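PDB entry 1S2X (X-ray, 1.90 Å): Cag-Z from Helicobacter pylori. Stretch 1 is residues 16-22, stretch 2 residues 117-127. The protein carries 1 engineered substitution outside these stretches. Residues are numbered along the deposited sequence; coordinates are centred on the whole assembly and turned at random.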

ATOM      1  N   GLU A  16      14.697   9.956  -8.359  1.00 44.96           N
ATOM      2  CA  GLU A  16      13.526  10.795  -8.099  1.00 49.78           C
ATOM      3  C   GLU A  16      12.510  10.000  -7.286  1.00 50.37           C
ATOM      4  O   GLU A  16      11.796  10.484  -6.413  1.00 44.23           O
ATOM      5  CB  GLU A  16      12.948  11.275  -9.424  1.00 50.91           C
ATOM      6  CG  GLU A  16      12.651  12.755  -9.512  1.00 59.15           C
ATOM      7  CD  GLU A  16      13.831  13.664  -9.259  1.00 56.12           C
ATOM      8  OE1 GLU A  16      14.913  13.417  -9.820  1.00 62.90           O
ATOM      9  OE2 GLU A  16      13.676  14.629  -8.492  1.00 61.59           O
ATOM     10  N   ARG A  17      12.463   8.707  -7.598  1.00 45.23           N
ATOM     11  CA  ARG A  17      11.586   7.795  -6.882  1.00 40.67           C
ATOM     12  C   ARG A  17      12.008   7.664  -5.428  1.00 51.40           C
ATOM     13  O   ARG A  17      11.154   7.677  -4.537  1.00 44.25           O
ATOM     14  CB  ARG A  17      11.596   6.457  -7.619  1.00 36.30           C
ATOM     15  CG  ARG A  17      10.775   6.551  -8.910  1.00 35.09           C
ATOM     16  CD  ARG A  17      10.673   5.183  -9.565  1.00 32.96           C
ATOM     17  NE  ARG A  17      11.918   4.442  -9.393  1.00 46.42           N
ATOM     18  CZ  ARG A  17      12.616   3.928 -10.399  1.00 59.94           C
ATOM     19  NH1 ARG A  17      13.741   3.267 -10.148  1.00 54.71           N
ATOM     20  NH2 ARG A  17      12.172   4.081 -11.641  1.00 51.30           N
ATOM     21  N   GLN A  18      13.311   7.556  -5.202  1.00 55.01           N
ATOM     22  CA  GLN A  18      13.880   7.381  -3.865  1.00 49.49           C
ATOM     23  C   GLN A  18      13.658   8.620  -3.016  1.00 48.78           C
ATOM     24  O   GLN A  18      13.594   8.574  -1.788  1.00 54.81           O
ATOM     25  CB  GLN A  18      15.362   7.028  -3.975  1.00 45.40           C
ATOM     26  CG  GLN A  18      16.073   6.679  -2.684  1.00 54.29           C
ATOM     27  CD  GLN A  18      15.508   5.532  -1.881  1.00 51.91           C
ATOM     28  OE1 GLN A  18      15.153   4.468  -2.383  1.00 54.49           O
ATOM     29  NE2 GLN A  18      15.405   5.708  -0.565  1.00 46.31           N
ATOM     30  N   LYS A  19      13.531   9.762  -3.679  1.00 48.11           N
ATOM     31  CA  LYS A  19      13.324  11.011  -2.949  1.00 48.35           C
ATOM     32  C   LYS A  19      11.921  11.039  -2.356  1.00 41.44           C
ATOM     33  O   LYS A  19      11.677  11.521  -1.252  1.00 44.84           O
ATOM     34  CB  LYS A  19      13.534  12.222  -3.858  1.00 55.36           C
ATOM     35  CG  LYS A  19      14.861  12.289  -4.598  1.00 70.15           C
ATOM     36  CD  LYS A  19      16.042  12.350  -3.646  1.00 85.44           C
ATOM     37  CE  LYS A  19      16.590  13.777  -3.498  1.00 90.11           C
ATOM     38  NZ  LYS A  19      17.306  13.959  -2.214  1.00 72.67           N
ATOM     39  N   ILE A  20      10.983  10.508  -3.131  1.00 43.29           N
ATOM     40  CA  ILE A  20       9.597  10.426  -2.661  1.00 44.14           C
ATOM     41  C   ILE A  20       9.462   9.359  -1.586  1.00 42.57           C
ATOM     42  O   ILE A  20       8.645   9.469  -0.667  1.00 54.38           O
ATOM     43  CB  ILE A  20       8.674  10.194  -3.866  1.00 39.50           C
ATOM     44  CG1 ILE A  20       8.776  11.325  -4.910  1.00 34.11           C
ATOM     45  CG2 ILE A  20       7.235   9.983  -3.445  1.00 38.49           C
ATOM     46  CD1 ILE A  20       7.585  11.384  -5.838  1.00 44.24           C
ATOM     47  N   LEU A  21      10.257   8.293  -1.628  1.00 37.43           N
ATOM     48  CA  LEU A  21      10.220   7.345  -0.514  1.00 43.31           C
ATOM     49  C   LEU A  21      10.713   7.979   0.784  1.00 49.69           C
ATOM     50  O   LEU A  21      10.005   8.012   1.789  1.00 56.98           O
ATOM     51  CB  LEU A  21      11.053   6.113  -0.856  1.00 38.64           C
ATOM     52  CG  LEU A  21      10.457   5.145  -1.869  1.00 47.02           C
ATOM     53  CD1 LEU A  21      11.435   4.008  -2.147  1.00 65.02           C
ATOM     54  CD2 LEU A  21       9.112   4.588  -1.419  1.00 40.58           C
ATOM     55  N   ASP A  22      11.934   8.507   0.813  1.00 56.05           N
ATOM     56  CA  ASP A  22      12.502   9.133   1.999  1.00 58.21           C
ATOM     57  C   ASP A  22      11.676  10.321   2.477  1.00 57.02           C
ATOM     58  O   ASP A  22      11.487  10.563   3.668  1.00 62.65           O
ATOM     59  CB  ASP A  22      13.927   9.618   1.721  1.00 67.82           C
ATOM     60  CG  ASP A  22      14.792   8.593   1.014  1.00 70.72           C
ATOM     61  OD1 ASP A  22      14.707   7.406   1.384  1.00 76.77           O
ATOM     62  OD2 ASP A  22      15.555   8.980   0.099  1.00 69.21           O
ATOM     63  N   ASP A 117       4.904   4.854 -16.991  1.00 48.25           N
ATOM     64  CA  ASP A 117       5.126   3.448 -16.691  1.00 44.06           C
ATOM     65  C   ASP A 117       5.872   3.295 -15.365  1.00 43.82           C
ATOM     66  O   ASP A 117       5.655   2.328 -14.642  1.00 44.42           O
ATOM     67  CB  ASP A 117       5.935   2.731 -17.764  1.00 45.28           C
ATOM     68  CG  ASP A 117       5.200   2.413 -19.042  1.00 43.60           C
ATOM     69  OD1 ASP A 117       3.954   2.405 -19.076  1.00 56.35           O
ATOM     70  OD2 ASP A 117       5.889   2.146 -20.047  1.00 48.99           O
ATOM     71  N   ASN A 118       6.754   4.244 -15.051  1.00 35.83           N
ATOM     72  CA  ASN A 118       7.463   4.137 -13.783  1.00 39.32           C
ATOM     73  C   ASN A 118       6.584   4.652 -12.644  1.00 49.38           C
ATOM     74  O   ASN A 118       6.765   4.235 -11.497  1.00 40.94           O
ATOM     75  CB  ASN A 118       8.792   4.893 -13.822  1.00 36.08           C
ATOM     76  CG  ASN A 118       9.821   4.174 -14.672  1.00 44.39           C
ATOM     77  OD1 ASN A 118       9.667   2.986 -14.974  1.00 56.17           O
ATOM     78  ND2 ASN A 118      10.873   4.892 -15.055  1.00 46.14           N
ATOM     79  N   PHE A 119       5.659   5.548 -12.980  1.00 48.15           N
ATOM     80  CA  PHE A 119       4.663   6.023 -12.019  1.00 45.14           C
ATOM     81  C   PHE A 119       3.738   4.852 -11.681  1.00 40.67           C
ATOM     82  O   PHE A 119       3.469   4.558 -10.517  1.00 45.41           O
ATOM     83  CB  PHE A 119       3.864   7.220 -12.527  1.00 33.84           C
ATOM     84  CG  PHE A 119       2.643   7.586 -11.700  1.00 32.31           C
ATOM     85  CD1 PHE A 119       1.378   7.121 -12.030  1.00 36.44           C
ATOM     86  CD2 PHE A 119       2.759   8.393 -10.586  1.00 33.97           C
ATOM     87  CE1 PHE A 119       0.265   7.434 -11.270  1.00 32.45           C
ATOM     88  CE2 PHE A 119       1.654   8.704  -9.803  1.00 33.67           C
ATOM     89  CZ  PHE A 119       0.409   8.216 -10.137  1.00 29.19           C
ATOM     90  N   ASN A 120       3.256   4.182 -12.728  1.00 33.27           N
ATOM     91  CA  ASN A 120       2.324   3.089 -12.493  1.00 40.98           C
ATOM     92  C   ASN A 120       2.960   2.014 -11.606  1.00 48.80           C
ATOM     93  O   ASN A 120       2.293   1.485 -10.719  1.00 41.31           O
ATOM     94  CB  ASN A 120       1.853   2.448 -13.795  1.00 43.09           C
ATOM     95  CG  ASN A 120       0.633   1.566 -13.568  1.00 53.63           C
ATOM     96  OD1 ASN A 120      -0.271   1.951 -12.825  1.00 50.56           O
ATOM     97  ND2 ASN A 120       0.577   0.394 -14.188  1.00 40.61           N
ATOM     98  N   ASN A 121       4.222   1.707 -11.862  1.00 43.37           N
ATOM     99  CA  ASN A 121       4.930   0.607 -11.226  1.00 45.77           C
ATOM    100  C   ASN A 121       5.441   0.927  -9.838  1.00 45.16           C
ATOM    101  O   ASN A 121       5.398   0.095  -8.914  1.00 38.88           O
ATOM    102  CB  ASN A 121       6.100   0.179 -12.139  1.00 49.49           C
ATOM    103  CG  ASN A 121       5.514  -0.580 -13.325  1.00 52.56           C
ATOM    104  OD1 ASN A 121       6.117  -0.662 -14.386  1.00 67.43           O
ATOM    105  ND2 ASN A 121       4.323  -1.126 -13.112  1.00 45.31           N
ATOM    106  N   PHE A 122       5.936   2.155  -9.678  1.00 36.39           N
ATOM    107  CA  PHE A 122       6.428   2.535  -8.355  1.00 34.95           C
ATOM    108  C   PHE A 122       5.275   2.641  -7.366  1.00 45.60           C
ATOM    109  O   PHE A 122       5.376   2.218  -6.213  1.00 40.03           O
ATOM    110  CB  PHE A 122       7.188   3.844  -8.487  1.00 36.53           C
ATOM    111  CG  PHE A 122       7.541   4.539  -7.185  1.00 40.53           C
ATOM    112  CD1 PHE A 122       6.788   5.601  -6.728  1.00 37.68           C
ATOM    113  CD2 PHE A 122       8.623   4.133  -6.426  1.00 43.93           C
ATOM    114  CE1 PHE A 122       7.107   6.237  -5.543  1.00 33.71           C
ATOM    115  CE2 PHE A 122       8.956   4.775  -5.250  1.00 41.25           C
ATOM    116  CZ  PHE A 122       8.201   5.844  -4.805  1.00 31.83           C
ATOM    117  N   THR A 123       4.144   3.209  -7.799  1.00 41.51           N
ATOM    118  CA  THR A 123       3.043   3.401  -6.864  1.00 38.20           C
ATOM    119  C   THR A 123       2.356   2.071  -6.567  1.00 33.18           C
ATOM    120  O   THR A 123       2.094   1.787  -5.396  1.00 30.42           O
ATOM    121  CB  THR A 123       1.965   4.388  -7.353  1.00 34.08           C
ATOM    122  OG1 THR A 123       1.478   3.973  -8.628  1.00 34.36           O
ATOM    123  CG2 THR A 123       2.554   5.778  -7.524  1.00 31.00           C
ATOM    124  N   CYS A 124       2.091   1.312  -7.621  1.00 33.42           N
ATOM    125  CA  CYS A 124       1.425   0.016  -7.481  1.00 42.67           C
ATOM    126  C   CYS A 124       2.245  -0.953  -6.639  1.00 49.32           C
ATOM    127  O   CYS A 124       1.697  -1.772  -5.893  1.00 36.81           O
ATOM    128  CB  CYS A 124       1.112  -0.566  -8.859  1.00 34.51           C
ATOM    129  SG  CYS A 124      -0.400   0.122  -9.589  1.00 42.24           S
ATOM    130  N   ASP A 125       3.574  -0.898  -6.703  1.00 49.53           N
ATOM    131  CA  ASP A 125       4.369  -1.774  -5.847  1.00 38.51           C
ATOM    132  C   ASP A 125       4.304  -1.289  -4.409  1.00 39.02           C
ATOM    133  O   ASP A 125       4.337  -2.069  -3.460  1.00 41.95           O
ATOM    134  CB  ASP A 125       5.829  -1.844  -6.284  1.00 37.35           C
ATOM    135  CG  ASP A 125       6.038  -2.562  -7.604  1.00 47.75           C
ATOM    136  OD1 ASP A 125       5.080  -3.146  -8.148  1.00 49.40           O
ATOM    137  OD2 ASP A 125       7.188  -2.528  -8.108  1.00 57.55           O
ATOM    138  N   GLU A 126       4.221   0.031  -4.198  1.00 32.65           N
ATOM    139  CA  GLU A 126       4.186   0.431  -2.785  1.00 30.61           C
ATOM    140  C   GLU A 126       2.829   0.097  -2.170  1.00 29.72           C
ATOM    141  O   GLU A 126       2.784  -0.250  -0.986  1.00 36.21           O
ATOM    142  CB  GLU A 126       4.514   1.910  -2.599  1.00 38.15           C
ATOM    143  CG  GLU A 126       6.005   2.208  -2.580  1.00 37.27           C
ATOM    144  CD  GLU A 126       6.661   1.681  -1.316  1.00 41.74           C
ATOM    145  OE1 GLU A 126       7.514   0.782  -1.434  1.00 45.96           O
ATOM    146  OE2 GLU A 126       6.323   2.159  -0.213  1.00 37.02           O
ATOM    147  N   VAL A 127       1.744   0.186  -2.923  1.00 34.40           N
ATOM    148  CA  VAL A 127       0.428  -0.227  -2.438  1.00 32.77           C
ATOM    149  C   VAL A 127       0.395  -1.721  -2.124  1.00 32.87           C
ATOM    150  O   VAL A 127      -0.213  -2.154  -1.143  1.00 33.64           O
ATOM    151  CB  VAL A 127      -0.698   0.071  -3.447  1.00 30.05           C
ATOM    152  CG1 VAL A 127      -2.014  -0.499  -2.947  1.00 34.70           C
ATOM    153  CG2 VAL A 127      -0.849   1.563  -3.697  1.00 37.94           C
TER

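Both stretches are helical throughout, and their axes run in roughly the same direction, 32° apart, with a closest approach of 11.7 Å. That separation is too wide for backbones to touch, so the contact depends on side chains long enough to span it. It is modest, 303 Å² summed over both sides, and no hydrogen bond crosses it; the evidence points to packing around a single aromatic ring.

That ring belongs to Phe 122, which has the largest covered area of any residue here, 102 Å². Its CA-to-CB bond points toward the first helix, and chi1 near t (168°) with chi2 at -100° extends the ring across the gap until CZ lies 3.5 Å from the backbone O of Arg 17. The same carbonyl accepts the hydrogen bond from the backbone N of Leu 21, at 3.1 Å, so the ring approaches an oxygen already engaged in its own helix. A flat, rigid side chain suits this place because it offers a face and an edge to different neighbours.

Arg 17 takes the face. Its CB sits 4.3 Å from the centroid of the Phe 122 ring and 27° off the ring normal, a CH-pi contact. The CA atoms of these two residues are 7.5 Å apart, the nearer of the two register pairs. With chi1 m and chi2 t, the chain stays over the ring face through CG, then moves off it toward the N-terminal end of the second helix, and CD comes within 3.9 Å of CB of Phe 122. Chi3 then turns to m (-37°), and NH2 reaches 3.7 Å from ND2 of Asn 118, which lies at the guanidinium edge. Two nitrogens at that distance make a contact without a hydrogen bond. Each side chain finds a polar partner elsewhere: Arg 17 through NH1, Asn 118 through ND2. Arginine thus serves two purposes, its methylenes covering the aromatic ring while its charged end stays in a polar setting. It loses 82 Å² to the second helix.

The ring edge is met by Ile 20 and Leu 21. CG2 of Ile 20 lies 4.3 Å from CE1 of Phe 122, a looser apolar contact from a buried residue whose CA-to-CB bond points toward the second helix. Leu 21 starts less favourably, with CA-to-CB directed sideways, but its m,t rotamer brings the end of the side chain nearer. Its CG lies 3.7 Å from CE2 of Phe 122. Its CD2 methyl alone touches both Phe 122 and Glu 126, which sit one helical turn apart: it is 3.8 Å from CD of Glu 126 and also 3.7 Å from CZ of Phe 122.

Glu 126 has CA-to-CB toward the first helix. Its m,m bend carries the carboxylate beside Leu 21, where the approach is carbon to carbon; both carboxylate oxygens are hydrogen-bonded just outside the stretches, so the acid need not find a partner across the gap.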